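Local coordinates for protein tryptophan halogenase (Shewanella frigidimarina, PDB 2PYX) that probably acts as a flavin-dependent halogenase of tryptophan or a related substrate, using a Rossmann-type FAD-binding core, at residues R93-C98 with A106-H111; K99-N104 with S415-D420; N281-D286 with I357-A362; L410-S415 with R424-S429. All blocks are in the same frame, centred on the assembly; numbering follows the deposited sequence.

Interaction 1. Residues R93-C98 with A106-H111; sequences RFINWC and ADSYLH
F94 and Y109 face each other as a hydrogen-bonded antiparallel pair, and their side chains carry the contact. Y109 CG sits between its backbone N and carbonyl carbon (chi1 80°). Of its ring, CE2 lies 3.3 Å from F94 CB, and OH lies 3.3 Å from F94 CD2. The rings are nearly parallel but slid apart, with centroids 5.2 Å from each other, so they barely overlap. H111 CB lies at the edge of the F94 ring.

On the other face R93 and L110 form a non-hydrogen-bonded pair. In the conformer given, R93 CD passes S108 OG at 3.4 Å, and L110 CD1 lies over one face of the guanidinium, toward its rim; NH1 also bonds to Q145 on helix 144-149.

Where the strands part, D107 takes over. Its CG stands anti to the backbone N (chi1 177°). OD2 accepts a weak bond from C98 N (3.0 Å) besides the one from K99 N, while one water donates to D107 OD1 and F94 O and accepts from W97 N. N96 N bonds to D107 O at 2.8 Å.

This is the end of an antiparallel hairpin with a long connection, whose H111 hydrogen-bonds to E361 of the predicted tryptophan site.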
loop_
_atom_site.group_PDB
_atom_site.type_symbol
_atom_site.label_atom_id
_atom_site.label_comp_id
_atom_site.label_asym_id
_atom_site.label_seq_id
_atom_site.Cartn_x
_atom_site.Cartn_y
_atom_site.Cartn_z
ATOM N N ARG A 93 -4.424 12.209 -2.613
ATOM C CA ARG A 93 -4.453 13.657 -2.622
ATOM C C ARG A 93 -4.237 14.163 -1.213
ATOM O O ARG A 93 -4.946 13.771 -0.281
ATOM C CB ARG A 93 -5.755 14.218 -3.154
ATOM C CG ARG A 93 -5.693 15.736 -3.375
ATOM C CD ARG A 93 -6.965 16.265 -3.966
ATOM N NE ARG A 93 -7.301 15.610 -5.223
ATOM C CZ ARG A 93 -6.709 15.861 -6.389
ATOM N NH1 ARG A 93 -5.743 16.753 -6.460
ATOM N NH2 ARG A 93 -7.084 15.211 -7.483
ATOM N N PHE A 94 -3.240 15.024 -1.091
ATOM C CA PHE A 94 -2.760 15.559 0.191
ATOM C C PHE A 94 -3.265 17.002 0.332
ATOM O O PHE A 94 -2.917 17.856 -0.487
ATOM C CB PHE A 94 -1.244 15.467 0.239
ATOM C CG PHE A 94 -0.777 14.053 0.277
ATOM C CD1 PHE A 94 -0.826 13.320 1.458
ATOM C CD2 PHE A 94 -0.354 13.398 -0.877
ATOM C CE1 PHE A 94 -0.449 11.985 1.479
ATOM C CE2 PHE A 94 0.025 12.053 -0.844
ATOM C CZ PHE A 94 0.001 11.367 0.340
ATOM N N ILE A 95 -4.054 17.237 1.381
ATOM C CA ILE A 95 -4.743 18.493 1.599
ATOM C C ILE A 95 -4.186 19.088 2.885
ATOM O O ILE A 95 -4.152 18.407 3.900
ATOM C CB ILE A 95 -6.253 18.238 1.671
ATOM C CG1 ILE A 95 -6.706 17.527 0.376
ATOM C CG2 ILE A 95 -7.000 19.533 1.892
ATOM C CD1 ILE A 95 -8.079 16.952 0.458
ATOM N N ASN A 96 -3.828 20.370 2.848
ATOM C CA ASN A 96 -3.378 21.134 3.997
ATOM C C ASN A 96 -2.091 20.632 4.652
ATOM O O ASN A 96 -1.828 20.919 5.798
ATOM C CB ASN A 96 -4.494 21.273 5.043
ATOM C CG ASN A 96 -5.672 22.078 4.541
ATOM O OD1 ASN A 96 -5.577 22.748 3.524
ATOM N ND2 ASN A 96 -6.795 21.936 5.215
ATOM N N TRP A 97 -1.266 19.933 3.887
ATOM C CA TRP A 97 -0.009 19.435 4.432
ATOM C C TRP A 97 1.088 20.480 4.400
ATOM O O TRP A 97 2.054 20.390 5.159
ATOM C CB TRP A 97 0.477 18.201 3.634
ATOM C CG TRP A 97 -0.148 16.957 4.045
ATOM C CD1 TRP A 97 -1.416 16.517 3.821
ATOM C CD2 TRP A 97 0.516 15.918 4.768
ATOM N NE1 TRP A 97 -1.603 15.272 4.402
ATOM C CE2 TRP A 97 -0.413 14.880 4.978
ATOM C CE3 TRP A 97 1.830 15.778 5.265
ATOM C CZ2 TRP A 97 -0.078 13.720 5.664
ATOM C CZ3 TRP A 97 2.155 14.609 5.937
ATOM C CH2 TRP A 97 1.207 13.614 6.141
ATOM N N CYS A 98 1.010 21.427 3.476
ATOM C CA CYS A 98 2.106 22.351 3.260
ATOM C C CYS A 98 2.173 23.577 4.178
ATOM O O CYS A 98 3.270 24.051 4.519
ATOM C CB CYS A 98 2.126 22.877 1.832
ATOM S SG CYS A 98 2.316 21.600 0.601
ATOM N N ALA A 106 -5.916 27.804 -0.926
ATOM C CA ALA A 106 -5.967 26.388 -1.309
ATOM C C ALA A 106 -4.596 25.752 -1.100
ATOM O O ALA A 106 -3.559 26.320 -1.417
ATOM C CB ALA A 106 -6.392 26.241 -2.751
ATOM N N ASP A 107 -4.617 24.555 -0.522
ATOM C CA ASP A 107 -3.393 23.766 -0.269
ATOM C C ASP A 107 -3.709 22.284 -0.497
ATOM O O ASP A 107 -4.222 21.569 0.359
ATOM C CB ASP A 107 -2.896 24.014 1.152
ATOM C CG ASP A 107 -1.683 23.175 1.511
ATOM O OD1 ASP A 107 -1.092 22.552 0.614
ATOM O OD2 ASP A 107 -1.302 23.186 2.672
ATOM N N SER A 108 -3.384 21.848 -1.707
ATOM C CA SER A 108 -3.657 20.486 -2.114
ATOM C C SER A 108 -2.739 20.122 -3.255
ATOM O O SER A 108 -2.449 20.931 -4.156
ATOM C CB SER A 108 -5.093 20.433 -2.572
ATOM O OG SER A 108 -5.469 19.161 -2.999
ATOM N N TYR A 109 -2.269 18.883 -3.202
ATOM C CA TYR A 109 -1.537 18.343 -4.342
ATOM C C TYR A 109 -1.831 16.846 -4.485
ATOM O O TYR A 109 -2.303 16.198 -3.552
ATOM C CB TYR A 109 -0.038 18.614 -4.213
ATOM C CG TYR A 109 0.670 17.650 -3.290
ATOM C CD1 TYR A 109 1.171 16.447 -3.760
ATOM C CD2 TYR A 109 0.788 17.902 -1.924
ATOM C CE1 TYR A 109 1.834 15.563 -2.921
ATOM C CE2 TYR A 109 1.425 16.995 -1.055
ATOM C CZ TYR A 109 1.929 15.810 -1.566
ATOM O OH TYR A 109 2.560 14.913 -0.708
ATOM N N LEU A 110 -1.556 16.328 -5.682
ATOM C CA LEU A 110 -1.783 14.925 -5.999
ATOM C C LEU A 110 -0.493 14.144 -6.151
ATOM O O LEU A 110 0.453 14.624 -6.768
ATOM C CB LEU A 110 -2.579 14.769 -7.315
ATOM C CG LEU A 110 -3.003 13.326 -7.634
ATOM C CD1 LEU A 110 -3.965 12.696 -6.622
ATOM C CD2 LEU A 110 -3.565 13.263 -9.061
ATOM N N HIS A 111 -0.483 12.945 -5.567
ATOM C CA HIS A 111 0.509 11.933 -5.848
ATOM C C HIS A 111 -0.220 10.879 -6.656
ATOM O O HIS A 111 -0.892 10.024 -6.098
ATOM C CB HIS A 111 1.147 11.361 -4.565
ATOM C CG HIS A 111 2.052 10.190 -4.805
ATOM N ND1 HIS A 111 2.453 9.339 -3.796
ATOM C CD2 HIS A 111 2.580 9.686 -5.947
ATOM C CE1 HIS A 111 3.220 8.390 -4.301
ATOM N NE2 HIS A 111 3.303 8.568 -5.607
HETATM O O HOH W 1 -1.146 19.705 0.941
HETATM O O HOH W 2 -6.928 23.641 1.174
#

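Interaction 2. Residues K99-N104 with S415-D420; sequences KDPQSN and SQRQED
D100 reaches across to the backbone of Q418 and E419, its carboxylate lying against CB and CG of E419. CG of D100 is anti to the carbonyl carbon (chi1 -67°). Of the carboxylate oxygens, OD2 takes the Q418 N-H at 2.8 Å and OD1 the E419 N-H at 3.1 Å, each on its syn side but somewhat out of the carboxylate plane; Q418 N also makes a weak bond to OD1. E419 bends at chi2, its side chain crossing that of D100 at about a right angle, and its CB comes within 3.3 Å of D100 OD1.

R417 fills the other part of the contact. Its CG packs 3.6 Å from the carbonyl carbon of K99, the chain stays extended as far as NE, and one face of the guanidinium receives K99 O and P101 CD. P101 CG lies 3.6 Å from R417 NH2. NE bonds to N96 O and the cation meets W423, while NH1 reaches the water it shares with D100 OD1 and D420 OD2. Another water joins D100 N and OD2 to Q416 O. S415 OG accepts from R417 N, two residues on, an ST turn.

Two backbone N-H groups, the waters and the nearby R417 cation would favour an ionised D100, while the neighbouring carboxylates of E419 and D420 would probably work against it in this surface contact between two loops.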
loop_
_atom_site.group_PDB
_atom_site.type_symbol
_atom_site.label_atom_id
_atom_site.label_comp_id
_atom_site.label_asym_id
_atom_site.label_seq_id
_atom_site.Cartn_x
_atom_site.Cartn_y
_atom_site.Cartn_z
ATOM N N LYS A 99 0.995 24.127 4.499
ATOM C CA LYS A 99 0.944 25.401 5.218
ATOM C C LYS A 99 -0.070 25.318 6.346
ATOM O O LYS A 99 -0.991 24.525 6.296
ATOM C CB LYS A 99 0.514 26.502 4.252
ATOM C CG LYS A 99 1.498 26.842 3.133
ATOM C CD LYS A 99 0.760 27.691 2.096
ATOM C CE LYS A 99 1.576 28.049 0.868
ATOM N NZ LYS A 99 0.667 28.647 -0.192
ATOM N N ASP A 100 0.119 26.163 7.363
ATOM C CA ASP A 100 -0.920 26.356 8.364
ATOM C C ASP A 100 -2.176 26.833 7.625
ATOM O O ASP A 100 -2.082 27.808 6.864
ATOM C CB ASP A 100 -0.472 27.388 9.380
ATOM C CG ASP A 100 0.685 26.901 10.201
ATOM O OD1 ASP A 100 0.480 25.908 10.900
ATOM O OD2 ASP A 100 1.754 27.493 10.117
ATOM N N PRO A 101 -3.300 26.133 7.798
ATOM C CA PRO A 101 -4.492 26.445 6.998
ATOM C C PRO A 101 -5.006 27.889 7.117
ATOM O O PRO A 101 -5.038 28.456 8.227
ATOM C CB PRO A 101 -5.511 25.445 7.490
ATOM C CG PRO A 101 -4.676 24.281 7.942
ATOM C CD PRO A 101 -3.539 24.936 8.621
ATOM N N GLN A 102 -5.308 28.484 5.961
ATOM C CA GLN A 102 -5.944 29.809 5.882
ATOM C C GLN A 102 -7.183 29.643 5.004
ATOM O O GLN A 102 -7.163 28.931 3.992
ATOM C CB GLN A 102 -5.003 30.840 5.300
ATOM C CG GLN A 102 -3.900 31.336 6.221
ATOM C CD GLN A 102 -3.033 32.359 5.524
ATOM O OE1 GLN A 102 -2.284 32.019 4.605
ATOM N NE2 GLN A 102 -3.170 33.614 5.900
ATOM N N SER A 103 -8.271 30.315 5.358
ATOM C CA SER A 103 -9.557 30.092 4.704
ATOM C C SER A 103 -9.572 30.419 3.208
ATOM O O SER A 103 -10.347 29.833 2.448
ATOM C CB SER A 103 -10.625 30.938 5.410
ATOM O OG SER A 103 -10.236 32.315 5.479
ATOM N N ASN A 104 -8.718 31.358 2.803
ATOM C CA ASN A 104 -8.631 31.786 1.421
ATOM C C ASN A 104 -7.377 31.289 0.672
ATOM O O ASN A 104 -6.973 31.872 -0.363
ATOM C CB ASN A 104 -8.691 33.319 1.363
ATOM C CG ASN A 104 -7.459 33.975 1.972
ATOM O OD1 ASN A 104 -6.882 33.455 2.936
ATOM N ND2 ASN A 104 -7.028 35.095 1.403
ATOM N N SER A 415 7.064 20.186 4.892
ATOM C CA SER A 415 5.999 21.123 5.233
ATOM C C SER A 415 6.571 22.451 5.710
ATOM O O SER A 415 7.690 22.523 6.225
ATOM C CB SER A 415 5.112 20.549 6.359
ATOM O OG SER A 415 4.003 21.427 6.589
ATOM N N GLN A 416 5.747 23.497 5.563
ATOM C CA GLN A 416 6.073 24.811 6.118
ATOM C C GLN A 416 5.172 25.127 7.308
ATOM O O GLN A 416 5.176 26.259 7.835
ATOM C CB GLN A 416 5.968 25.903 5.049
ATOM C CG GLN A 416 7.018 25.764 3.963
ATOM C CD GLN A 416 7.068 26.982 3.056
ATOM O OE1 GLN A 416 6.029 27.470 2.604
ATOM N NE2 GLN A 416 8.276 27.483 2.797
ATOM N N ARG A 417 4.406 24.155 7.754
ATOM C CA ARG A 417 3.540 24.358 8.930
ATOM C C ARG A 417 4.369 24.771 10.152
ATOM O O ARG A 417 5.378 24.168 10.459
ATOM C CB ARG A 417 2.752 23.113 9.246
ATOM C CG ARG A 417 1.541 22.896 8.429
ATOM C CD ARG A 417 0.980 21.516 8.580
ATOM N NE ARG A 417 -0.410 21.363 8.205
ATOM C CZ ARG A 417 -1.443 21.563 9.036
ATOM N NH1 ARG A 417 -1.242 21.899 10.310
ATOM N NH2 ARG A 417 -2.673 21.373 8.625
ATOM N N GLN A 418 3.887 25.811 10.843
ATOM C CA GLN A 418 4.605 26.442 11.961
ATOM C C GLN A 418 3.787 26.505 13.246
ATOM O O GLN A 418 4.380 26.618 14.321
ATOM C CB GLN A 418 5.021 27.880 11.620
ATOM C CG GLN A 418 6.158 28.000 10.629
ATOM C CD GLN A 418 7.517 27.574 11.197
ATOM O OE1 GLN A 418 7.620 27.093 12.335
ATOM N NE2 GLN A 418 8.565 27.750 10.401
ATOM N N GLU A 419 2.458 26.409 13.173
ATOM C CA GLU A 419 1.639 26.700 14.380
ATOM C C GLU A 419 1.713 25.622 15.448
ATOM O O GLU A 419 1.562 25.906 16.657
ATOM C CB GLU A 419 0.178 26.958 14.011
ATOM C CG GLU A 419 -0.002 28.261 13.258
ATOM C CD GLU A 419 0.477 29.449 14.069
ATOM O OE1 GLU A 419 -0.061 29.631 15.189
ATOM O OE2 GLU A 419 1.393 30.177 13.599
ATOM N N ASP A 420 1.959 24.385 15.028
ATOM C CA ASP A 420 1.903 23.254 15.928
ATOM C C ASP A 420 3.266 22.612 16.159
ATOM O O ASP A 420 4.042 22.348 15.216
ATOM C CB ASP A 420 0.971 22.192 15.380
ATOM C CG ASP A 420 -0.429 22.700 15.178
ATOM O OD1 ASP A 420 -1.080 22.973 16.228
ATOM O OD2 ASP A 420 -0.849 22.800 14.000
HETATM O O HOH W 3 0.934 23.453 12.082
HETATM O O HOH W 4 2.520 27.737 7.040
#

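Interaction 3. Residues N281-D286 with I357-A362; sequences NGWIWD and IEPLEA
W283 drives its indole into the segment 357-362, and nearly all the close packing is its own. Its CG lies between the backbone N and the carbonyl carbon (chi1 61°). NE1 donates to E358 OE2 at 3.0 Å, with an N-H...O angle of 155°; the donor sits above the carboxylate plane, while the oxygen is tilted only slightly from the plane of the ring. The same oxygen also bonds to Y412 OH, and N253 holds OE1 of this buried residue. Further round the indole, CZ2 is 3.4 Å from L360 N and 3.6 Å from L360 CB. L360 CD1 then lies over one face as a CH-pi contact, 4.2 Å from the centroid of the six-membered ring.

Strand 282-288 of the large mixed sheet thus meets the loop that leads into helix 363-377, at a type II turn from P359 to A362; this turn contains E361, predicted to bind tryptophan.

The looser side belongs to W285 and P359, both partly exposed. Their side chains cross at about a right angle, and P359 CG comes no nearer than 4.0 Å to W285 CE3.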
loop_
_atom_site.group_PDB
_atom_site.type_symbol
_atom_site.label_atom_id
_atom_site.label_comp_id
_atom_site.label_asym_id
_atom_site.label_seq_id
_atom_site.Cartn_x
_atom_site.Cartn_y
_atom_site.Cartn_z
ATOM N N ASN A 281 -1.915 17.410 14.756
ATOM C CA ASN A 281 -1.099 16.375 15.363
ATOM C C ASN A 281 -1.087 15.065 14.597
ATOM O O ASN A 281 -0.864 14.008 15.197
ATOM C CB ASN A 281 -1.517 16.170 16.828
ATOM C CG ASN A 281 -1.212 17.377 17.652
ATOM O OD1 ASN A 281 -0.061 17.703 17.854
ATOM N ND2 ASN A 281 -2.247 18.063 18.133
ATOM N N GLY A 282 -1.320 15.148 13.293
ATOM C CA GLY A 282 -1.345 13.973 12.450
ATOM C C GLY A 282 -2.089 14.279 11.161
ATOM O O GLY A 282 -1.996 15.380 10.637
ATOM N N TRP A 283 -2.818 13.310 10.655
ATOM C CA TRP A 283 -3.554 13.484 9.406
ATOM C C TRP A 283 -4.725 12.538 9.396
ATOM O O TRP A 283 -4.716 11.478 10.051
ATOM C CB TRP A 283 -2.630 13.267 8.195
ATOM C CG TRP A 283 -2.030 11.898 8.116
ATOM C CD1 TRP A 283 -0.889 11.426 8.758
ATOM C CD2 TRP A 283 -2.524 10.801 7.338
ATOM N NE1 TRP A 283 -0.692 10.106 8.427
ATOM C CE2 TRP A 283 -1.661 9.704 7.549
ATOM C CE3 TRP A 283 -3.609 10.628 6.478
ATOM C CZ2 TRP A 283 -1.874 8.452 6.949
ATOM C CZ3 TRP A 283 -3.782 9.410 5.821
ATOM C CH2 TRP A 283 -2.912 8.330 6.067
ATOM N N ILE A 284 -5.751 12.920 8.621
ATOM C CA ILE A 284 -6.957 12.130 8.489
ATOM C C ILE A 284 -7.104 11.514 7.102
ATOM O O ILE A 284 -6.995 12.238 6.111
ATOM C CB ILE A 284 -8.167 12.995 8.807
ATOM C CG1 ILE A 284 -8.186 13.245 10.307
ATOM C CG2 ILE A 284 -9.456 12.336 8.398
ATOM C CD1 ILE A 284 -9.280 14.235 10.791
ATOM N N TRP A 285 -7.263 10.188 7.060
ATOM C CA TRP A 285 -7.490 9.474 5.799
ATOM C C TRP A 285 -8.979 9.454 5.501
ATOM O O TRP A 285 -9.817 9.543 6.414
ATOM C CB TRP A 285 -6.943 8.060 5.805
ATOM C CG TRP A 285 -7.778 7.023 6.481
ATOM C CD1 TRP A 285 -8.952 6.478 6.040
ATOM C CD2 TRP A 285 -7.452 6.334 7.692
ATOM N NE1 TRP A 285 -9.370 5.487 6.903
ATOM C CE2 TRP A 285 -8.462 5.394 7.931
ATOM C CE3 TRP A 285 -6.384 6.427 8.603
ATOM C CZ2 TRP A 285 -8.439 4.550 9.048
ATOM C CZ3 TRP A 285 -6.379 5.610 9.706
ATOM C CH2 TRP A 285 -7.402 4.689 9.926
ATOM N N ASP A 286 -9.302 9.364 4.213
ATOM C CA ASP A 286 -10.699 9.370 3.798
ATOM C C ASP A 286 -10.711 8.506 2.542
ATOM O O ASP A 286 -10.154 8.906 1.522
ATOM C CB ASP A 286 -11.182 10.807 3.597
ATOM C CG ASP A 286 -12.689 10.903 3.362
ATOM O OD1 ASP A 286 -13.259 9.978 2.734
ATOM O OD2 ASP A 286 -13.261 11.953 3.762
ATOM N N ILE A 357 3.247 0.354 9.884
ATOM C CA ILE A 357 3.287 1.764 10.227
ATOM C C ILE A 357 1.944 2.370 9.819
ATOM O O ILE A 357 1.118 1.697 9.193
ATOM C CB ILE A 357 4.428 2.468 9.480
ATOM C CG1 ILE A 357 4.341 2.075 7.972
ATOM C CG2 ILE A 357 5.799 2.027 10.070
ATOM C CD1 ILE A 357 5.076 2.891 7.116
ATOM N N GLU A 358 1.755 3.660 10.100
ATOM C CA GLU A 358 0.584 4.370 9.584
ATOM C C GLU A 358 0.367 4.111 8.087
ATOM O O GLU A 358 1.342 3.954 7.313
ATOM C CB GLU A 358 0.784 5.882 9.793
ATOM C CG GLU A 358 1.944 6.461 8.997
ATOM C CD GLU A 358 2.319 7.802 9.513
ATOM O OE1 GLU A 358 2.916 7.855 10.607
ATOM O OE2 GLU A 358 1.926 8.806 8.860
ATOM N N PRO A 359 -0.887 4.115 7.634
ATOM C CA PRO A 359 -1.230 3.832 6.240
ATOM C C PRO A 359 -1.002 4.978 5.262
ATOM O O PRO A 359 -1.644 5.036 4.205
ATOM C CB PRO A 359 -2.723 3.494 6.330
ATOM C CG PRO A 359 -3.185 4.272 7.474
ATOM C CD PRO A 359 -2.093 4.271 8.478
ATOM N N LEU A 360 -0.056 5.868 5.581
ATOM C CA LEU A 360 0.332 6.929 4.675
ATOM C C LEU A 360 1.012 6.226 3.511
ATOM O O LEU A 360 1.971 5.476 3.693
ATOM C CB LEU A 360 1.317 7.874 5.344
ATOM C CG LEU A 360 1.822 9.117 4.613
ATOM C CD1 LEU A 360 0.676 9.982 4.225
ATOM C CD2 LEU A 360 2.774 9.915 5.469
ATOM N N GLU A 361 0.524 6.488 2.328
ATOM C CA GLU A 361 0.969 5.860 1.092
ATOM C C GLU A 361 0.640 4.365 1.003
ATOM O O GLU A 361 1.169 3.685 0.098
ATOM C CB GLU A 361 2.441 6.123 0.778
ATOM C CG GLU A 361 2.737 7.594 0.564
ATOM C CD GLU A 361 2.226 8.141 -0.754
ATOM O OE1 GLU A 361 1.762 7.346 -1.607
ATOM O OE2 GLU A 361 2.292 9.366 -0.929
ATOM N N ALA A 362 -0.204 3.849 1.894
ATOM C CA ALA A 362 -0.796 2.527 1.734
ATOM C C ALA A 362 0.258 1.437 1.471
ATOM O O ALA A 362 0.206 0.705 0.477
ATOM C CB ALA A 362 -1.901 2.566 0.636
#

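Interaction 4. Residues L410-S415 with R424-S429; sequences LHYVIS and RDHRES
Y412, on the last turn of helix 383-413, lays its side chain over the imidazole of H426. CB already sits over the face of that ring, 3.7 Å from its centroid, as a CH-pi contact. CG comes next, 3.6 Å from H426 CE1, and CD1 is the closest carbon, 3.3 Å from NE2. CE1 follows at 3.6 Å from the same nitrogen, and CZ is already drawing off. The planes lie only 12° apart with centroids separated by 3.9 Å, an offset stack. OH at the tip ends at E358 OE2. H426 ND1 is bound by K409 NZ.

Alongside, R427 CD packs 3.3 Å from V413 O, and beyond CD the chain turns at chi3; NH1 bonds to R417 O and to a water that donates to Y412 O.

A water thus links the Y412 carbonyl to the R427 cation, while V413 O packs against its methylenes. K409 NZ would donate to ND1 when charged, which is consistent with a neutral imidazole in the stack.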
loop_
_atom_site.group_PDB
_atom_site.type_symbol
_atom_site.label_atom_id
_atom_site.label_comp_id
_atom_site.label_asym_id
_atom_site.label_seq_id
_atom_site.Cartn_x
_atom_site.Cartn_y
_atom_site.Cartn_z
ATOM N N LEU A 410 9.426 12.093 4.298
ATOM C CA LEU A 410 9.510 13.211 3.343
ATOM C C LEU A 410 8.246 14.071 3.358
ATOM O O LEU A 410 8.318 15.272 3.201
ATOM C CB LEU A 410 9.719 12.661 1.909
ATOM C CG LEU A 410 9.879 13.717 0.792
ATOM C CD1 LEU A 410 11.082 14.571 0.974
ATOM C CD2 LEU A 410 9.947 13.041 -0.601
ATOM N N HIS A 411 7.075 13.426 3.459
ATOM C CA HIS A 411 5.794 14.125 3.413
ATOM C C HIS A 411 5.722 15.149 4.535
ATOM O O HIS A 411 5.088 16.213 4.362
ATOM C CB HIS A 411 4.608 13.180 3.547
ATOM C CG HIS A 411 4.401 12.240 2.391
ATOM N ND1 HIS A 411 5.339 11.287 2.026
ATOM C CD2 HIS A 411 3.351 12.076 1.550
ATOM C CE1 HIS A 411 4.848 10.568 1.024
ATOM N NE2 HIS A 411 3.643 11.023 0.717
ATOM N N TYR A 412 6.302 14.837 5.674
ATOM C CA TYR A 412 6.287 15.738 6.834
ATOM C C TYR A 412 7.390 16.766 6.788
ATOM O O TYR A 412 7.210 17.922 7.165
ATOM C CB TYR A 412 6.440 14.939 8.138
ATOM C CG TYR A 412 5.326 13.981 8.418
ATOM C CD1 TYR A 412 4.172 14.415 9.050
ATOM C CD2 TYR A 412 5.380 12.629 8.068
ATOM C CE1 TYR A 412 3.157 13.552 9.300
ATOM C CE2 TYR A 412 4.349 11.759 8.359
ATOM C CZ TYR A 412 3.228 12.230 8.969
ATOM O OH TYR A 412 2.187 11.362 9.253
ATOM N N VAL A 413 8.581 16.337 6.413
ATOM C CA VAL A 413 9.784 17.181 6.622
ATOM C C VAL A 413 9.772 18.456 5.815
ATOM O O VAL A 413 10.357 19.463 6.220
ATOM C CB VAL A 413 11.094 16.475 6.242
ATOM C CG1 VAL A 413 12.320 17.472 6.350
ATOM C CG2 VAL A 413 11.339 15.331 7.105
ATOM N N ILE A 414 9.138 18.407 4.641
ATOM C CA ILE A 414 9.120 19.561 3.748
ATOM C C ILE A 414 7.860 20.434 3.864
ATOM O O ILE A 414 7.644 21.360 3.057
ATOM C CB ILE A 414 9.398 19.160 2.293
ATOM C CG1 ILE A 414 8.264 18.324 1.727
ATOM C CG2 ILE A 414 10.738 18.438 2.208
ATOM C CD1 ILE A 414 8.555 17.763 0.328
ATOM N N SER A 415 7.064 20.186 4.892
ATOM C CA SER A 415 5.999 21.123 5.233
ATOM C C SER A 415 6.571 22.451 5.710
ATOM O O SER A 415 7.690 22.523 6.225
ATOM C CB SER A 415 5.112 20.549 6.359
ATOM O OG SER A 415 4.003 21.427 6.589
ATOM N N ARG A 424 6.622 21.249 13.691
ATOM C CA ARG A 424 7.950 21.739 13.890
ATOM C C ARG A 424 8.890 20.607 14.264
ATOM O O ARG A 424 10.016 20.553 13.796
ATOM C CB ARG A 424 7.987 22.863 14.964
ATOM C CG ARG A 424 7.083 24.070 14.619
ATOM C CD ARG A 424 7.207 25.263 15.618
ATOM N NE ARG A 424 6.823 24.911 17.001
ATOM C CZ ARG A 424 5.634 25.141 17.553
ATOM N NH1 ARG A 424 4.643 25.729 16.896
ATOM N NH2 ARG A 424 5.437 24.789 18.809
ATOM N N ASP A 425 8.449 19.724 15.152
ATOM C CA ASP A 425 9.265 18.568 15.601
ATOM C C ASP A 425 9.637 17.655 14.420
ATOM O O ASP A 425 10.757 17.166 14.374
ATOM C CB ASP A 425 8.472 17.726 16.595
ATOM C CG ASP A 425 8.451 18.283 17.984
ATOM O OD1 ASP A 425 9.357 19.102 18.336
ATOM O OD2 ASP A 425 7.588 17.794 18.761
ATOM N N HIS A 426 8.735 17.539 13.442
ATOM C CA HIS A 426 8.994 16.662 12.268
ATOM C C HIS A 426 10.169 17.140 11.422
ATOM O O HIS A 426 10.692 16.335 10.636
ATOM C CB HIS A 426 7.744 16.565 11.401
ATOM C CG HIS A 426 6.928 15.322 11.633
ATOM N ND1 HIS A 426 7.435 14.064 11.422
ATOM C CD2 HIS A 426 5.650 15.143 12.054
ATOM C CE1 HIS A 426 6.499 13.165 11.701
ATOM N NE2 HIS A 426 5.395 13.797 12.080
ATOM N N ARG A 427 10.565 18.422 11.542
ATOM C CA ARG A 427 11.699 18.962 10.801
ATOM C C ARG A 427 13.006 18.937 11.540
ATOM O O ARG A 427 14.028 19.389 11.016
ATOM C CB ARG A 427 11.386 20.370 10.306
ATOM C CG ARG A 427 10.148 20.417 9.428
ATOM C CD ARG A 427 9.955 21.691 8.658
ATOM N NE ARG A 427 9.656 22.856 9.492
ATOM C CZ ARG A 427 8.430 23.246 9.836
ATOM N NH1 ARG A 427 7.368 22.567 9.508
ATOM N NH2 ARG A 427 8.274 24.345 10.572
ATOM N N GLU A 428 12.999 18.425 12.765
ATOM C CA GLU A 428 14.208 18.371 13.550
ATOM C C GLU A 428 15.056 17.167 13.166
ATOM O O GLU A 428 14.544 16.060 12.973
ATOM C CB GLU A 428 13.854 18.346 15.027
ATOM C CG GLU A 428 12.992 19.536 15.467
ATOM C CD GLU A 428 13.675 20.580 16.278
ATOM O OE1 GLU A 428 14.911 20.542 16.395
ATOM O OE2 GLU A 428 12.950 21.480 16.772
ATOM N N SER A 429 16.378 17.364 13.122
ATOM C CA SER A 429 17.279 16.369 12.548
ATOM C C SER A 429 17.261 15.020 13.249
ATOM O O SER A 429 17.487 13.972 12.594
ATOM C CB SER A 429 18.723 16.887 12.487
ATOM O OG SER A 429 19.204 17.196 13.779
HETATM O O HOH W 5 6.767 19.789 9.203
#

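In the fold
The four contacts show how local contacts (interactions 1 and 4) and long-range ones (2 and 3) can meet in one region of a fold. Interactions 1 and 3 reach the same mixed sheet, through strands 87-95 and 282-288, with centres 13 Å apart. Interactions 2 and 4 share S415, just beyond helix 383-413, and their centres also lie 13 Å apart. Along the chain interaction 1 closes before 3 opens and 3 before 4, whereas interaction 2 spans from the loop after strand 87-95 to the loop after that helix. The end of the helix is the junction: S415 bonds to W97, while H411, like H111, bonds to E361, so sheet, helix and the predicted tryptophan site are coupled.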